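Side-chain contacts in aminoacyl-tRNA synthetase-interacting multifunctional protein p43 (Plasmodium vivax, PDB 6IPA), which probably binds tRNA through its C-terminal EMAP II-like domain, as a multifunctional partner of aminoacyl-tRNA synthetases: residues D42-N47 and E145-N150; V56-H59 and L65-L68; L174-N177 and K183-K186. One frame throughout, in Å; residues are numbered along the deposited sequence.

How the contacts relate
Contacts 1 and 3 are neighbours, with centres about 15 Å apart; contact 2 lies on the opposite side of the chain's centre, its own centre about 31 Å from that of contact 1 and about 30 Å from that of contact 3. Contact 2 belongs to the hairpin of strands 48-58 and 66-71, in the putative tRNA-binding domain of the OB clan, and contact 3 to a branched antiparallel sheet (strands 173-176, 179-182 and 185-189). In sequence, contact 2 falls between the halves of contact 1, and contact 3 comes last. Contact 1 brings the start of the modelled chain onto the C-terminal half, where E145 OE1 probably accepts a hydrogen bond from K186 N, joining both contacts far from the hairpin.

Contact 1 (D42-N47 and E145-N150); sequences DITRLN and ENMDVN
I43 and M147 supply the apolar part of this surface contact. The terminal methyl CE of M147 meets the branch methyl CG2 of I43 at 3.2 Å, a close approach whose exact value is doubtful in a twinned 2.47 Å structure. The two side chains meet at about a right angle. M147 starts out straight, with CG anti to the backbone N (chi1 177°), and then bends at chi3 (-63°), which swings CE across to the isoleucine. Nearer its root, M147 CG lies 4.0 Å from T44 CG2, so one methionine spans two consecutive residues of the opposing turn. No hydrogen bond crosses between the segments.

The opposing turn is a short 3-10 segment, 43-45, preceding strand 48-58 of the OB-type domain, and M147 comes from the long loop after strand 143-144. The contact thus joins the N-terminal lead-in to the C-terminal part of the fold.

Polar bonds shape each side separately. D42 OD1 accepts from T44 N at 3.2 Å, forming an Asx turn, and from T44 OG1 at 2.6 Å. Both donors arrive from the same face of the carboxylate, the hydroxyl on the syn side and the amide from well above the plane. With chi1 of T44 at 63°, OG1 is committed to D42 while CG2 is presented to M147. A second Asx turn shapes the loop, where N150 N donates to D148 OD1 at 3.2 Å. Outside the two segments, R45 NH2 forms a salt bridge with D154, and R141 NH2 bonds to L46 O.

Contact 2 (V56-H59 and L65-L68); sequences VEIH and LYCL
Residues V56-H59 and L65-L68 run antiparallel, their strand axes 4.4 Å apart at closest and their directions 145° apart. They form the loop-proximal end of the beta hairpin of strands 48-58 and 66-71, within the putative tRNA-binding domain of the OB clan. E57 and C67 form the hydrogen-bonded pair: C67 N donates to E57 O at 2.7 Å, and E57 N donates to C67 O at 3.1 Å. V56-L68 and I58-Y66 are the non-hydrogen-bonded pairs flanking it; past I58-Y66, H59 N reaches L65 O by a weak bond.

On the face shared by V56 and L68, the CG1 methyl of V56 makes a CH-pi contact with the Y66 ring, lying 3.9 Å from the ring centroid and displaced toward the rim. That methyl is placed by chi1 of -169°, anti to the backbone N. At the ring edge, in plane, sits E57 O, while I58 CG1 approaches obliquely, 3.6 Å from Y66 CE1. The ring is also held at its far end, where Y66 OH hydrogen-bonds to K88 O.

H59 is buried where the hairpin begins to turn, and its side chain runs alongside that of L65, pointing the same way. Its imidazole is tied at one end, NE2 bonding to the backbone oxygen of L109, and weakly at the other, ND1 to D61 N. R112 of strand 112-114 touches E57, H59 and C67. Closest to the imidazole from L65 is CD1, at 3.7 Å from H59 CD2; C67 SG comes in obliquely, a sulfur-aromatic contact with the sulfur 4.3 Å from the H59 ring centroid.

Contact 3 (L174-N177 and K183-K186); sequences LVKN and KDAK
K176 NZ reaches across to K183 and D184, where one ammonium group meets a backbone carbonyl and a carboxylate. The shorter bond runs from K176 NZ to K183 O, 2.9 Å, with the C=O...N angle at 138° and the nitrogen lying above the carbonyl plane. The other partner is D184 OD1, 3.1 Å from K176 NZ: a salt bridge whose hydrogen-bond component is weak. D184 points its CB away from K176, but its carboxylate end comes back and OD1 meets NZ, the two chains lying at a slant.

K176 leaves the backbone with CG anti to its carbonyl carbon (chi1 -63°), runs straight through chi2 and bends at chi3 (-83°), bringing CE and NZ toward the carbonyl; K176 CE itself comes to 3.5 Å from K183 O.

The receiving oxygens sit between strands 179-182 and 185-189, where K183 and D184 form the corners of a type II' beta turn that sets carbonyl and carboxylate side by side for NZ. Strand 179-182 pairs with both 173-176 and 185-189, so the lysine spans from the end of one strand, beside H181, to the turn beyond its neighbour. K183 points its own side chain away, and its NZ forms a salt bridge with D41.

With a carbonyl and a carboxylate both within bonding distance, K176 is probably protonated, its charge offset by D184, though the exposed position of that aspartate suggests that solvent screens the pair.

Contact 1 (D42-N47 and E145-N150)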
ATOM      1  N   ASP A  42      11.471  -5.383  10.816  1.00 49.75           N
ATOM      2  CA  ASP A  42      11.039  -6.754  10.696  1.00 49.67           C
ATOM      3  C   ASP A  42       9.794  -6.672   9.835  1.00 48.25           C
ATOM      4  O   ASP A  42       8.760  -6.140  10.250  1.00 47.51           O
ATOM      5  CB  ASP A  42      10.768  -7.331  12.087  1.00 49.77           C
ATOM      6  CG  ASP A  42      10.088  -8.682  12.058  1.00 52.82           C
ATOM      7  OD1 ASP A  42      10.051  -9.355  10.989  1.00 52.70           O
ATOM      8  OD2 ASP A  42       9.578  -9.069  13.138  1.00 54.47           O
ATOM      9  N   ILE A  43       9.897  -7.194   8.627  1.00 45.65           N
ATOM     10  CA  ILE A  43       8.837  -6.995   7.684  1.00 46.59           C
ATOM     11  C   ILE A  43       7.643  -7.908   7.942  1.00 45.45           C
ATOM     12  O   ILE A  43       6.548  -7.652   7.449  1.00 46.21           O
ATOM     13  CB  ILE A  43       9.355  -7.085   6.250  1.00 48.40           C
ATOM     14  CG1 ILE A  43       8.239  -6.723   5.275  1.00 49.93           C
ATOM     15  CG2 ILE A  43       9.908  -8.474   5.951  1.00 49.65           C
ATOM     16  CD1 ILE A  43       8.708  -6.481   3.880  1.00 50.26           C
ATOM     17  N   THR A  44       7.821  -8.939   8.760  1.00 45.16           N
ATOM     18  CA  THR A  44       6.706  -9.831   9.103  1.00 43.65           C
ATOM     19  C   THR A  44       5.620  -9.053   9.857  1.00 41.78           C
ATOM     20  O   THR A  44       4.475  -9.478   9.945  1.00 41.93           O
ATOM     21  CB  THR A  44       7.211 -11.021   9.931  1.00 44.16           C
ATOM     22  OG1 THR A  44       7.751 -10.546  11.166  1.00 46.58           O
ATOM     23  CG2 THR A  44       8.299 -11.787   9.162  1.00 43.49           C
ATOM     24  N   ARG A  45       5.998  -7.882  10.363  1.00 40.54           N
ATOM     25  CA  ARG A  45       5.141  -7.097  11.237  1.00 40.04           C
ATOM     26  C   ARG A  45       4.157  -6.223  10.488  1.00 39.74           C
ATOM     27  O   ARG A  45       3.166  -5.802  11.059  1.00 39.13           O
ATOM     28  CB  ARG A  45       5.980  -6.231  12.172  1.00 39.34           C
ATOM     29  CG  ARG A  45       6.641  -7.032  13.268  1.00 39.37           C
ATOM     30  CD  ARG A  45       7.506  -6.208  14.213  1.00 38.27           C
ATOM     31  NE  ARG A  45       6.653  -5.470  15.105  1.00 38.80           N
ATOM     32  CZ  ARG A  45       7.078  -4.592  16.006  1.00 39.82           C
ATOM     33  NH1 ARG A  45       8.397  -4.336  16.184  1.00 40.16           N
ATOM     34  NH2 ARG A  45       6.171  -3.962  16.738  1.00 39.35           N
ATOM     35  N   LEU A  46       4.445  -5.970   9.210  1.00 39.25           N
ATOM     36  CA  LEU A  46       3.521  -5.320   8.304  1.00 37.03           C
ATOM     37  C   LEU A  46       2.543  -6.310   7.739  1.00 34.83           C
ATOM     38  O   LEU A  46       2.932  -7.339   7.249  1.00 32.06           O
ATOM     39  CB  LEU A  46       4.263  -4.656   7.111  1.00 36.87           C
ATOM     40  CG  LEU A  46       5.410  -3.721   7.449  1.00 36.55           C
ATOM     41  CD1 LEU A  46       5.918  -3.049   6.200  1.00 36.40           C
ATOM     42  CD2 LEU A  46       4.983  -2.710   8.481  1.00 36.55           C
ATOM     43  N   ASN A  47       1.271  -5.908   7.723  1.00 35.53           N
ATOM     44  CA  ASN A  47       0.184  -6.620   6.981  1.00 34.28           C
ATOM     45  C   ASN A  47      -0.163  -5.908   5.751  1.00 35.18           C
ATOM     46  O   ASN A  47      -1.016  -5.068   5.808  1.00 37.31           O
ATOM     47  CB  ASN A  47      -1.093  -6.618   7.795  1.00 33.49           C
ATOM     48  CG  ASN A  47      -2.124  -7.517   7.239  1.00 33.03           C
ATOM     49  OD1 ASN A  47      -1.824  -8.505   6.570  1.00 33.25           O
ATOM     50  ND2 ASN A  47      -3.361  -7.223   7.553  1.00 33.16           N
ATOM     51  N   GLU A 145      10.081 -13.357  -0.239  1.00 59.90           N
ATOM     52  CA  GLU A 145      10.607 -14.674  -0.506  1.00 58.66           C
ATOM     53  C   GLU A 145      11.273 -15.123   0.787  1.00 60.46           C
ATOM     54  O   GLU A 145      11.927 -14.359   1.463  1.00 54.47           O
ATOM     55  CB  GLU A 145      11.591 -14.694  -1.685  1.00 61.49           C
ATOM     56  CG  GLU A 145      11.777 -13.405  -2.460  1.00 64.31           C
ATOM     57  CD  GLU A 145      12.426 -13.565  -3.828  1.00 67.19           C
ATOM     58  OE1 GLU A 145      13.370 -12.848  -4.145  1.00 69.70           O
ATOM     59  OE2 GLU A 145      11.998 -14.397  -4.611  1.00 64.73           O
ATOM     60  N   ASN A 146      11.072 -16.381   1.119  1.00 61.11           N
ATOM     61  CA  ASN A 146      11.602 -17.004   2.349  1.00 63.12           C
ATOM     62  C   ASN A 146      11.027 -16.434   3.634  1.00 59.43           C
ATOM     63  O   ASN A 146      11.702 -16.400   4.663  1.00 58.45           O
ATOM     64  CB  ASN A 146      13.135 -16.919   2.375  1.00 65.31           C
ATOM     65  CG  ASN A 146      13.749 -17.369   1.072  1.00 69.90           C
ATOM     66  OD1 ASN A 146      13.159 -18.185   0.338  1.00 73.23           O
ATOM     67  ND2 ASN A 146      14.926 -16.837   0.759  1.00 70.82           N
ATOM     68  N   MET A 147       9.788 -15.966   3.568  1.00 55.25           N
ATOM     69  CA  MET A 147       9.143 -15.401   4.734  1.00 52.34           C
ATOM     70  C   MET A 147       8.201 -16.477   5.233  1.00 49.47           C
ATOM     71  O   MET A 147       7.668 -17.273   4.457  1.00 48.33           O
ATOM     72  CB  MET A 147       8.410 -14.096   4.392  1.00 53.82           C
ATOM     73  CG  MET A 147       7.643 -13.474   5.556  1.00 55.55           C
ATOM     74  SD  MET A 147       6.703 -11.951   5.232  1.00 52.48           S
ATOM     75  CE  MET A 147       8.058 -10.861   4.799  1.00 55.31           C
ATOM     76  N   ASP A 148       8.004 -16.505   6.538  1.00 47.62           N
ATOM     77  CA  ASP A 148       7.229 -17.545   7.133  1.00 47.31           C
ATOM     78  C   ASP A 148       5.823 -16.981   7.210  1.00 44.20           C
ATOM     79  O   ASP A 148       5.589 -15.966   7.827  1.00 39.72           O
ATOM     80  CB  ASP A 148       7.815 -17.956   8.508  1.00 49.44           C
ATOM     81  CG  ASP A 148       7.040 -19.128   9.172  1.00 53.64           C
ATOM     82  OD1 ASP A 148       6.107 -19.690   8.534  1.00 57.55           O
ATOM     83  OD2 ASP A 148       7.358 -19.471  10.341  1.00 51.71           O
ATOM     84  N   VAL A 149       4.885 -17.639   6.544  1.00 44.74           N
ATOM     85  CA  VAL A 149       3.523 -17.148   6.534  1.00 46.94           C
ATOM     86  C   VAL A 149       2.876 -17.149   7.941  1.00 46.80           C
ATOM     87  O   VAL A 149       1.968 -16.359   8.198  1.00 48.24           O
ATOM     88  CB  VAL A 149       2.697 -17.828   5.407  1.00 50.66           C
ATOM     89  CG1 VAL A 149       2.677 -19.342   5.528  1.00 53.91           C
ATOM     90  CG2 VAL A 149       1.291 -17.238   5.298  1.00 52.67           C
ATOM     91  N   ASN A 150       3.385 -17.956   8.878  1.00 46.33           N
ATOM     92  CA  ASN A 150       2.858 -17.961  10.250  1.00 43.63           C
ATOM     93  C   ASN A 150       3.401 -16.867  11.137  1.00 41.91           C
ATOM     94  O   ASN A 150       3.035 -16.781  12.307  1.00 40.36           O
ATOM     95  CB  ASN A 150       3.129 -19.307  10.910  1.00 44.92           C
ATOM     96  CG  ASN A 150       2.478 -20.441  10.157  1.00 43.94           C
ATOM     97  OD1 ASN A 150       1.348 -20.314   9.724  1.00 40.50           O
ATOM     98  ND2 ASN A 150       3.197 -21.547   9.992  1.00 45.43           N
TER

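Contact 2 (V56-H59 and L65-L68)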
ATOM      1  N   VAL A  56     -13.069   6.515  -6.482  1.00 52.45           N
ATOM      2  CA  VAL A  56     -12.229   7.677  -6.261  1.00 50.68           C
ATOM      3  C   VAL A  56     -13.115   8.900  -6.127  1.00 52.97           C
ATOM      4  O   VAL A  56     -13.961   9.150  -6.972  1.00 55.18           O
ATOM      5  CB  VAL A  56     -11.290   7.917  -7.438  1.00 50.30           C
ATOM      6  CG1 VAL A  56     -10.248   8.967  -7.086  1.00 51.42           C
ATOM      7  CG2 VAL A  56     -10.629   6.622  -7.815  1.00 51.56           C
ATOM      8  N   GLU A  57     -12.895   9.668  -5.072  1.00 55.00           N
ATOM      9  CA  GLU A  57     -13.609  10.908  -4.805  1.00 56.09           C
ATOM     10  C   GLU A  57     -12.538  11.907  -4.376  1.00 57.54           C
ATOM     11  O   GLU A  57     -11.463  11.477  -3.963  1.00 59.30           O
ATOM     12  CB  GLU A  57     -14.681  10.666  -3.731  1.00 57.71           C
ATOM     13  CG  GLU A  57     -15.043  11.878  -2.895  1.00 59.15           C
ATOM     14  CD  GLU A  57     -16.476  11.872  -2.393  1.00 61.48           C
ATOM     15  OE1 GLU A  57     -17.140  10.803  -2.490  1.00 58.07           O
ATOM     16  OE2 GLU A  57     -16.932  12.967  -1.933  1.00 58.47           O
ATOM     17  N   ILE A  58     -12.778  13.214  -4.557  1.00 60.35           N
ATOM     18  CA  ILE A  58     -11.836  14.271  -4.115  1.00 62.07           C
ATOM     19  C   ILE A  58     -12.273  14.681  -2.728  1.00 63.27           C
ATOM     20  O   ILE A  58     -13.418  14.463  -2.347  1.00 63.97           O
ATOM     21  CB  ILE A  58     -11.748  15.473  -5.108  1.00 66.73           C
ATOM     22  CG1 ILE A  58     -10.892  15.085  -6.309  1.00 68.34           C
ATOM     23  CG2 ILE A  58     -11.106  16.726  -4.495  1.00 68.71           C
ATOM     24  CD1 ILE A  58     -11.149  15.908  -7.554  1.00 73.85           C
ATOM     25  N   HIS A  59     -11.338  15.222  -1.955  1.00 66.93           N
ATOM     26  CA  HIS A  59     -11.555  15.525  -0.545  1.00 68.16           C
ATOM     27  C   HIS A  59     -12.018  16.986  -0.494  1.00 73.50           C
ATOM     28  O   HIS A  59     -11.327  17.852  -1.043  1.00 81.00           O
ATOM     29  CB  HIS A  59     -10.229  15.280   0.215  1.00 65.19           C
ATOM     30  CG  HIS A  59     -10.354  15.212   1.713  1.00 63.41           C
ATOM     31  ND1 HIS A  59     -11.082  16.120   2.449  1.00 61.25           N
ATOM     32  CD2 HIS A  59      -9.783  14.373   2.618  1.00 61.86           C
ATOM     33  CE1 HIS A  59     -10.982  15.827   3.734  1.00 62.56           C
ATOM     34  NE2 HIS A  59     -10.200  14.770   3.866  1.00 60.12           N
ATOM     35  N   LEU A  65      -5.683  15.413  -1.437  1.00 58.94           N
ATOM     36  CA  LEU A  65      -6.051  14.041  -1.148  1.00 57.04           C
ATOM     37  C   LEU A  65      -7.240  13.605  -1.993  1.00 58.40           C
ATOM     38  O   LEU A  65      -8.253  14.313  -2.076  1.00 56.76           O
ATOM     39  CB  LEU A  65      -6.408  13.841   0.351  1.00 56.91           C
ATOM     40  CG  LEU A  65      -5.514  14.318   1.502  1.00 55.31           C
ATOM     41  CD1 LEU A  65      -6.127  13.900   2.825  1.00 55.96           C
ATOM     42  CD2 LEU A  65      -4.095  13.794   1.400  1.00 55.03           C
ATOM     43  N   TYR A  66      -7.123  12.429  -2.614  1.00 59.92           N
ATOM     44  CA  TYR A  66      -8.314  11.684  -3.036  1.00 58.85           C
ATOM     45  C   TYR A  66      -8.829  10.909  -1.821  1.00 58.30           C
ATOM     46  O   TYR A  66      -8.051  10.541  -0.957  1.00 61.63           O
ATOM     47  CB  TYR A  66      -7.989  10.700  -4.160  1.00 57.60           C
ATOM     48  CG  TYR A  66      -7.808  11.302  -5.543  1.00 58.37           C
ATOM     49  CD1 TYR A  66      -8.827  12.047  -6.159  1.00 55.56           C
ATOM     50  CD2 TYR A  66      -6.633  11.078  -6.250  1.00 57.31           C
ATOM     51  CE1 TYR A  66      -8.653  12.564  -7.433  1.00 57.40           C
ATOM     52  CE2 TYR A  66      -6.443  11.582  -7.517  1.00 57.86           C
ATOM     53  CZ  TYR A  66      -7.449  12.334  -8.113  1.00 61.00           C
ATOM     54  OH  TYR A  66      -7.200  12.830  -9.388  1.00 57.81           O
ATOM     55  N   CYS A  67     -10.139  10.695  -1.763  1.00 59.15           N
ATOM     56  CA  CYS A  67     -10.801   9.797  -0.806  1.00 57.06           C
ATOM     57  C   CYS A  67     -11.170   8.496  -1.507  1.00 53.67           C
ATOM     58  O   CYS A  67     -12.115   8.496  -2.312  1.00 53.05           O
ATOM     59  CB  CYS A  67     -12.090  10.434  -0.284  1.00 58.03           C
ATOM     60  SG  CYS A  67     -11.869  11.634   1.052  1.00 63.62           S
ATOM     61  N   LEU A  68     -10.466   7.396  -1.180  1.00 49.79           N
ATOM     62  CA  LEU A  68     -10.674   6.095  -1.847  1.00 45.70           C
ATOM     63  C   LEU A  68     -11.504   5.148  -1.065  1.00 43.70           C
ATOM     64  O   LEU A  68     -11.457   5.140   0.143  1.00 42.72           O
ATOM     65  CB  LEU A  68      -9.362   5.373  -2.135  1.00 45.36           C
ATOM     66  CG  LEU A  68      -8.555   5.977  -3.269  1.00 47.02           C
ATOM     67  CD1 LEU A  68      -8.183   7.440  -2.988  1.00 46.32           C
ATOM     68  CD2 LEU A  68      -7.339   5.082  -3.526  1.00 47.06           C
TER

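Contact 3 (L174-N177 and K183-K186)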
ATOM      1  N   LEU A 174      12.233  -0.971  -1.893  1.00 39.93           N
ATOM      2  CA  LEU A 174      12.627  -0.433  -3.197  1.00 41.44           C
ATOM      3  C   LEU A 174      11.981  -1.189  -4.346  1.00 43.17           C
ATOM      4  O   LEU A 174      11.632  -2.380  -4.220  1.00 44.10           O
ATOM      5  CB  LEU A 174      14.162  -0.513  -3.392  1.00 41.85           C
ATOM      6  CG  LEU A 174      15.047   0.217  -2.357  1.00 42.35           C
ATOM      7  CD1 LEU A 174      16.510  -0.043  -2.669  1.00 42.51           C
ATOM      8  CD2 LEU A 174      14.774   1.728  -2.302  1.00 41.82           C
ATOM      9  N   VAL A 175      11.824  -0.511  -5.483  1.00 42.19           N
ATOM     10  CA  VAL A 175      11.571  -1.253  -6.715  1.00 43.83           C
ATOM     11  C   VAL A 175      12.903  -1.360  -7.420  1.00 45.71           C
ATOM     12  O   VAL A 175      13.575  -0.345  -7.603  1.00 45.31           O
ATOM     13  CB  VAL A 175      10.471  -0.621  -7.623  1.00 43.02           C
ATOM     14  CG1 VAL A 175       9.193  -0.411  -6.834  1.00 41.44           C
ATOM     15  CG2 VAL A 175      10.911   0.698  -8.187  1.00 44.31           C
ATOM     16  N   LYS A 176      13.307  -2.597  -7.736  1.00 48.13           N
ATOM     17  CA  LYS A 176      14.523  -2.849  -8.488  1.00 51.62           C
ATOM     18  C   LYS A 176      14.132  -3.674  -9.697  1.00 52.34           C
ATOM     19  O   LYS A 176      13.459  -4.701  -9.542  1.00 55.50           O
ATOM     20  CB  LYS A 176      15.572  -3.560  -7.629  1.00 52.97           C
ATOM     21  CG  LYS A 176      16.020  -2.709  -6.440  1.00 54.58           C
ATOM     22  CD  LYS A 176      17.159  -3.303  -5.589  1.00 53.84           C
ATOM     23  CE  LYS A 176      16.696  -4.311  -4.544  1.00 54.23           C
ATOM     24  NZ  LYS A 176      17.773  -4.715  -3.562  1.00 55.08           N
ATOM     25  N   ASN A 177      14.528  -3.190 -10.884  1.00 52.89           N
ATOM     26  CA  ASN A 177      14.052  -3.669 -12.207  1.00 52.10           C
ATOM     27  C   ASN A 177      12.536  -3.922 -12.291  1.00 52.16           C
ATOM     28  O   ASN A 177      12.077  -4.970 -12.739  1.00 51.34           O
ATOM     29  CB  ASN A 177      14.830  -4.918 -12.629  1.00 54.65           C
ATOM     30  CG  ASN A 177      16.329  -4.663 -12.766  1.00 57.53           C
ATOM     31  OD1 ASN A 177      16.816  -3.512 -12.781  1.00 57.94           O
ATOM     32  ND2 ASN A 177      17.074  -5.747 -12.891  1.00 61.26           N
ATOM     33  N   LYS A 183      14.489  -5.308   1.009  1.00 47.43           N
ATOM     34  CA  LYS A 183      15.884  -5.636   0.918  1.00 49.39           C
ATOM     35  C   LYS A 183      16.179  -6.323  -0.385  1.00 52.54           C
ATOM     36  O   LYS A 183      16.055  -5.724  -1.403  1.00 58.64           O
ATOM     37  CB  LYS A 183      16.370  -6.383   2.128  1.00 48.25           C
ATOM     38  CG  LYS A 183      16.289  -5.537   3.356  1.00 46.31           C
ATOM     39  CD  LYS A 183      16.781  -6.215   4.586  1.00 44.64           C
ATOM     40  CE  LYS A 183      16.836  -5.218   5.681  1.00 44.97           C
ATOM     41  NZ  LYS A 183      16.259  -5.787   6.896  1.00 46.33           N
ATOM     42  N   ASP A 184      16.693  -7.530  -0.357  1.00 53.17           N
ATOM     43  CA  ASP A 184      16.935  -8.272  -1.570  1.00 54.21           C
ATOM     44  C   ASP A 184      15.875  -9.296  -1.883  1.00 50.75           C
ATOM     45  O   ASP A 184      16.027 -10.049  -2.781  1.00 51.51           O
ATOM     46  CB  ASP A 184      18.231  -8.998  -1.436  1.00 54.83           C
ATOM     47  CG  ASP A 184      19.387  -8.130  -1.643  1.00 58.87           C
ATOM     48  OD1 ASP A 184      19.265  -7.121  -2.275  1.00 55.76           O
ATOM     49  OD2 ASP A 184      20.463  -8.449  -1.200  1.00 63.22           O
ATOM     50  N   ALA A 185      14.810  -9.309  -1.123  1.00 48.06           N
ATOM     51  CA  ALA A 185      13.768 -10.301  -1.220  1.00 48.64           C
ATOM     52  C   ALA A 185      12.518  -9.702  -1.830  1.00 48.26           C
ATOM     53  O   ALA A 185      11.933  -8.806  -1.261  1.00 48.96           O
ATOM     54  CB  ALA A 185      13.443 -10.840   0.178  1.00 49.94           C
ATOM     55  N   LYS A 186      12.085 -10.256  -2.953  1.00 49.33           N
ATOM     56  CA  LYS A 186      10.933  -9.767  -3.720  1.00 47.50           C
ATOM     57  C   LYS A 186       9.602  -9.965  -3.055  1.00 46.05           C
ATOM     58  O   LYS A 186       9.427 -10.917  -2.340  1.00 52.08           O
ATOM     59  CB  LYS A 186      10.883 -10.496  -5.053  1.00 48.09           C
ATOM     60  CG  LYS A 186      12.103 -10.210  -5.910  1.00 49.47           C
ATOM     61  CD  LYS A 186      12.105 -11.078  -7.137  1.00 51.47           C
ATOM     62  CE  LYS A 186      13.194 -10.645  -8.099  1.00 53.08           C
ATOM     63  NZ  LYS A 186      12.690 -10.783  -9.501  1.00 53.44           N
TER